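PDB 4ESB: transcriptional regulator, PadR family from Bacillus cereus, which probably acts as a dimeric transcriptional regulator of the PadR family that binds DNA through a winged helix-turn-helix fold. Local coordinates for residues Met5-Leu10 with Phe37-Glu42; Glu59-Ala64 with Tyr73-Asp78. All coordinates share one frame; numbering follows the deposited sequence.

Interaction 1 of 2, residues Met5-Leu10 with Phe37-Glu42; sequences MLKGVL and FTFVSE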
# COMPACT_ATOMS: atom_id res chain seq x y z
N MET A 5 3.02 -2.97 -5.72
CA MET A 5 2.43 -2.56 -4.45
C MET A 5 2.35 -3.73 -3.48
O MET A 5 2.44 -3.55 -2.27
CB MET A 5 1.04 -1.99 -4.71
CG MET A 5 0.35 -1.38 -3.50
SD MET A 5 -1.30 -0.79 -3.92
CE MET A 5 -0.97 0.17 -5.39
N LEU A 6 2.19 -4.94 -4.03
CA LEU A 6 2.22 -6.16 -3.23
C LEU A 6 3.47 -6.21 -2.36
O LEU A 6 3.48 -6.86 -1.31
CB LEU A 6 2.17 -7.38 -4.14
CG LEU A 6 0.80 -7.96 -4.49
CD1 LEU A 6 0.92 -8.96 -5.63
CD2 LEU A 6 0.16 -8.62 -3.27
N LYS A 7 4.53 -5.53 -2.79
CA LYS A 7 5.80 -5.53 -2.07
C LYS A 7 5.78 -4.57 -0.89
O LYS A 7 6.52 -4.75 0.08
CB LYS A 7 6.95 -5.17 -3.02
CG LYS A 7 7.30 -6.30 -3.97
CD LYS A 7 7.69 -5.79 -5.34
CE LYS A 7 7.40 -6.84 -6.40
NZ LYS A 7 8.40 -6.84 -7.50
N GLY A 8 4.95 -3.54 -0.97
CA GLY A 8 4.82 -2.58 0.11
C GLY A 8 4.34 -3.25 1.39
O GLY A 8 4.85 -2.98 2.48
N VAL A 9 3.37 -4.15 1.24
CA VAL A 9 2.71 -4.77 2.38
C VAL A 9 3.21 -6.18 2.68
O VAL A 9 2.69 -6.86 3.57
CB VAL A 9 1.19 -4.86 2.14
CG1 VAL A 9 0.61 -3.48 1.87
CG2 VAL A 9 0.90 -5.80 0.98
N LEU A 10 4.22 -6.63 1.93
CA LEU A 10 4.68 -8.01 2.03
C LEU A 10 5.42 -8.28 3.33
O LEU A 10 5.26 -9.33 3.95
CB LEU A 10 5.56 -8.36 0.83
CG LEU A 10 6.14 -9.77 0.76
CD1 LEU A 10 5.05 -10.83 0.68
CD2 LEU A 10 7.08 -9.88 -0.43
N PHE A 37 -0.41 -14.11 -2.73
CA PHE A 37 0.84 -13.52 -3.21
C PHE A 37 1.46 -14.47 -4.23
O PHE A 37 2.47 -15.12 -3.95
CB PHE A 37 1.82 -13.28 -2.06
CG PHE A 37 1.36 -12.24 -1.08
CD1 PHE A 37 0.46 -12.55 -0.07
CD2 PHE A 37 1.85 -10.94 -1.14
CE1 PHE A 37 0.05 -11.60 0.84
CE2 PHE A 37 1.44 -9.98 -0.24
CZ PHE A 37 0.54 -10.31 0.75
N THR A 38 0.86 -14.54 -5.41
CA THR A 38 1.20 -15.57 -6.39
C THR A 38 2.61 -15.43 -6.97
O THR A 38 3.15 -16.39 -7.50
CB THR A 38 0.19 -15.58 -7.55
OG1 THR A 38 0.12 -14.28 -8.15
CG2 THR A 38 -1.20 -15.97 -7.04
N PHE A 39 3.20 -14.24 -6.87
CA PHE A 39 4.50 -14.00 -7.49
C PHE A 39 5.67 -14.38 -6.58
O PHE A 39 6.80 -14.49 -7.06
CB PHE A 39 4.64 -12.53 -7.88
CG PHE A 39 5.04 -11.64 -6.74
CD1 PHE A 39 6.38 -11.39 -6.48
CD2 PHE A 39 4.08 -11.06 -5.92
CE1 PHE A 39 6.75 -10.57 -5.43
CE2 PHE A 39 4.44 -10.24 -4.87
CZ PHE A 39 5.78 -9.99 -4.62
N VAL A 40 5.42 -14.59 -5.29
CA VAL A 40 6.52 -14.83 -4.36
C VAL A 40 7.09 -16.24 -4.50
O VAL A 40 6.37 -17.19 -4.80
CB VAL A 40 6.13 -14.58 -2.88
CG1 VAL A 40 5.47 -13.23 -2.72
CG2 VAL A 40 5.24 -15.70 -2.35
N SER A 41 8.39 -16.34 -4.28
CA SER A 41 9.08 -17.62 -4.21
C SER A 41 10.16 -17.48 -3.14
O SER A 41 10.47 -16.37 -2.72
CB SER A 41 9.73 -17.95 -5.55
OG SER A 41 10.78 -17.05 -5.83
N GLU A 42 10.73 -18.60 -2.70
CA GLU A 42 11.78 -18.54 -1.69
C GLU A 42 12.91 -17.67 -2.20
O GLU A 42 13.52 -16.91 -1.44
CB GLU A 42 12.32 -19.94 -1.37
CG GLU A 42 11.46 -20.75 -0.43
CD GLU A 42 12.10 -22.07 -0.05
OE1 GLU A 42 11.79 -23.10 -0.69
OE2 GLU A 42 12.92 -22.08 0.90
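The ring of Phe37 meets Leu6, Val9 and Leu10, and the ring of Phe39 meets Leu6, Lys7 and Leu10. At the edge of the Phe37 ring, near its plane, sit Val9 CG2 and the carbonyl oxygen of Leu6. Leu6 CD2 comes in obliquely, 3.6 Å from Phe37 CE2. Leu10 CD1 also comes in obliquely, 3.7 Å from Phe37 CD2. Phe39 carries Val40 CG1 over the centre of one face, 3.7 Å above the ring plane. The side chains of Leu6 and Phe39 pass each other pointing opposite ways, and Leu6 CB lies 3.7 Å from Phe39 CE2. Lys7 crosses this ring with its aliphatic chain, its CE being 3.9 Å from Phe39 CE1. Leu6 thus has one methyl, CD1, against Phe39 and the other, CD2, against Phe37. In Leu10 a chi1 of 180° swings CG away from the backbone N. Leu10 CD1 touches Val40 CG1 as well as the Phe37 ring.

The contact is made by carbon atoms, and no hydrogen bond crosses it. A type I turn from Phe37 to Val40, with Val40 N bonded to Phe37 O at 3.3 Å, carries both rings. Val40 also packs on Leu32 of helix 25-34 and Ile45 of helix 42-54, while Leu10 packs on Leu48. Phe37 touches Thr97 and Val9 touches Val98, both of the second subunit, which places one side of the contact at the dimer interface. Just after Val40, Ser41 is the N-cap of helix 42-54. The linker between helices 25-34 and 42-54 fits the turn of a helix-turn-helix, with the start of the chain packed against it in this winged helix-turn-helix fold.

Interaction 2 of 2, residues Glu59-Ala64 with Tyr73-Asp78; sequences EGTLKA and YYHITD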
# COMPACT_ATOMS: atom_id res chain seq x y z
N GLU A 59 13.69 -14.09 13.73
CA GLU A 59 14.88 -14.84 14.11
C GLU A 59 14.69 -16.32 13.80
O GLU A 59 13.67 -16.91 14.16
CB GLU A 59 15.16 -14.65 15.60
CG GLU A 59 16.37 -15.41 16.10
CD GLU A 59 16.46 -15.43 17.62
OE1 GLU A 59 15.70 -14.68 18.27
OE2 GLU A 59 17.28 -16.20 18.16
N GLY A 60 15.67 -16.91 13.13
CA GLY A 60 15.61 -18.32 12.80
C GLY A 60 16.37 -19.16 13.81
O GLY A 60 17.45 -18.77 14.26
N THR A 61 15.80 -20.30 14.17
CA THR A 61 16.46 -21.24 15.06
C THR A 61 16.30 -22.65 14.50
O THR A 61 15.24 -23.01 13.99
CB THR A 61 15.88 -21.18 16.48
OG1 THR A 61 14.70 -21.98 16.56
CG2 THR A 61 15.55 -19.75 16.88
N LEU A 62 17.36 -23.45 14.61
CA LEU A 62 17.32 -24.83 14.13
C LEU A 62 16.54 -25.72 15.09
O LEU A 62 17.05 -26.12 16.13
CB LEU A 62 18.74 -25.38 13.95
CG LEU A 62 19.40 -25.24 12.58
CD1 LEU A 62 18.59 -25.95 11.50
CD2 LEU A 62 19.62 -23.78 12.21
N LYS A 63 15.30 -26.04 14.72
CA LYS A 63 14.48 -26.95 15.51
C LYS A 63 14.24 -28.24 14.75
O LYS A 63 14.34 -28.28 13.53
CB LYS A 63 13.14 -26.31 15.87
CG LYS A 63 13.26 -25.13 16.81
CD LYS A 63 11.90 -24.59 17.22
CE LYS A 63 11.11 -25.60 18.03
NZ LYS A 63 10.03 -24.94 18.81
N ALA A 64 13.92 -29.30 15.49
CA ALA A 64 13.55 -30.56 14.87
C ALA A 64 12.09 -30.49 14.44
O ALA A 64 11.25 -29.93 15.15
CB ALA A 64 13.76 -31.72 15.83
N TYR A 73 13.47 -22.78 11.42
CA TYR A 73 12.17 -22.15 11.65
C TYR A 73 12.35 -20.71 12.09
O TYR A 73 13.23 -20.40 12.89
CB TYR A 73 11.38 -22.91 12.72
CG TYR A 73 10.85 -24.26 12.28
CD1 TYR A 73 9.61 -24.37 11.67
CD2 TYR A 73 11.59 -25.42 12.48
CE1 TYR A 73 9.12 -25.60 11.27
CE2 TYR A 73 11.10 -26.65 12.09
CZ TYR A 73 9.87 -26.74 11.48
OH TYR A 73 9.38 -27.96 11.09
N TYR A 74 11.50 -19.82 11.58
CA TYR A 74 11.56 -18.41 11.94
C TYR A 74 10.48 -18.06 12.96
O TYR A 74 9.34 -18.49 12.84
CB TYR A 74 11.38 -17.52 10.71
CG TYR A 74 12.46 -17.65 9.67
CD1 TYR A 74 13.67 -16.97 9.80
CD2 TYR A 74 12.28 -18.44 8.54
CE1 TYR A 74 14.66 -17.09 8.85
CE2 TYR A 74 13.27 -18.56 7.58
CZ TYR A 74 14.45 -17.88 7.74
OH TYR A 74 15.44 -17.99 6.79
N HIS A 75 10.86 -17.27 13.97
CA HIS A 75 9.89 -16.71 14.89
C HIS A 75 10.09 -15.20 15.00
O HIS A 75 11.15 -14.68 14.66
CB HIS A 75 9.98 -17.36 16.27
CG HIS A 75 11.28 -17.10 16.98
ND1 HIS A 75 11.61 -15.87 17.49
CD2 HIS A 75 12.31 -17.92 17.28
CE1 HIS A 75 12.80 -15.94 18.06
NE2 HIS A 75 13.25 -17.17 17.95
N ILE A 76 9.06 -14.52 15.48
CA ILE A 76 9.04 -13.06 15.54
C ILE A 76 9.65 -12.58 16.86
O ILE A 76 9.48 -13.21 17.90
CB ILE A 76 7.59 -12.53 15.42
CG1 ILE A 76 7.58 -11.05 15.04
CG2 ILE A 76 6.81 -12.78 16.71
CD1 ILE A 76 6.20 -10.56 14.61
N THR A 77 10.37 -11.46 16.80
CA THR A 77 10.95 -10.86 18.00
C THR A 77 9.97 -9.85 18.59
O THR A 77 8.95 -9.53 17.97
CB THR A 77 12.27 -10.13 17.70
OG1 THR A 77 12.02 -8.98 16.88
CG2 THR A 77 13.27 -11.05 17.02
N ASP A 78 10.27 -9.36 19.79
CA ASP A 78 9.45 -8.33 20.41
C ASP A 78 9.41 -7.09 19.53
O ASP A 78 8.35 -6.50 19.31
CB ASP A 78 9.98 -7.97 21.79
CG ASP A 78 9.32 -6.74 22.37
OD1 ASP A 78 8.14 -6.83 22.77
OD2 ASP A 78 9.97 -5.68 22.42
O HOH W 1 15.67 -17.86 20.09
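Glu59 O is approached by three groups from the strand of Tyr73 to Ile76. His75 N gives it a nearly straight hydrogen bond of 2.8 Å, with an angle of 172° at the hydrogen. The CA-H of Tyr74 makes a further CH...O contact, Tyr74 CA lying 3.4 Å from Glu59 O. The same oxygen stands 3.5 Å above one face of the His75 ring, offset toward its rim. In return Glu59 N donates to His75 O at 2.8 Å. Thr61 and Tyr73 form the next hydrogen-bonded pair of this antiparallel hairpin. Thr61 N bonds to Tyr73 O, and Tyr73 N reaches Thr61 O from above the carbonyl plane. Between these pairs lies the non-hydrogen-bonded pair Gly60 and Tyr74, where Gly60 CA touches Tyr74 CD1 at 3.8 Å.

The side chains of Glu59, Thr61, Tyr73 and His75 share one face of the sheet. With His75 CG between the backbone N and the carbonyl carbon (chi1 65°), its ring leans toward Glu59. The two side chains run alongside each other in the same direction, carboxylate and ring planes 60° apart. Glu59 OE1 comes within 3.2 Å of His75 CE1. A water donates to Glu59 OE2 and makes a weak bond to His75 NE2. Thr61 CG2 meets the edge of the same ring, 3.6 Å from NE2 of His75. Lys63 CB packs obliquely on the Tyr73 ring, and the hydroxyl of Tyr73 is hydrogen-bonded to Ser65 OG and to a glycerol, probably from the crystallisation liquor.

Strand 70-76 is the middle strand of the sheet, between 58-64 and the short strand 23-24, where Tyr74 pairs with Val23. On the other face Tyr74 and Ile76 pack on helix 10-20. Thr77 then caps the start of helix 78-101, its OG1 also bonding to Lys56 O.

Both segments of interaction 1 come earlier in the chain than those of interaction 2. Their centres are about 21 Å apart, and their nearest atoms are about 8 Å apart. The chain's centre lies between them. Helix 10-20 is common to both: residues 5-10 lead into it, and side chains of residues 73-78 pack on it. Helix 78-101 links them too, since it begins at the last residue of 73-78 and touches Val9 in interaction 1. Interaction 1 reaches the second subunit. Interaction 2 joins the strands of the wing and touches no other chain of the assembly. One lies at the turn of the helix-turn-helix and the other in the wing of a fold that probably binds DNA.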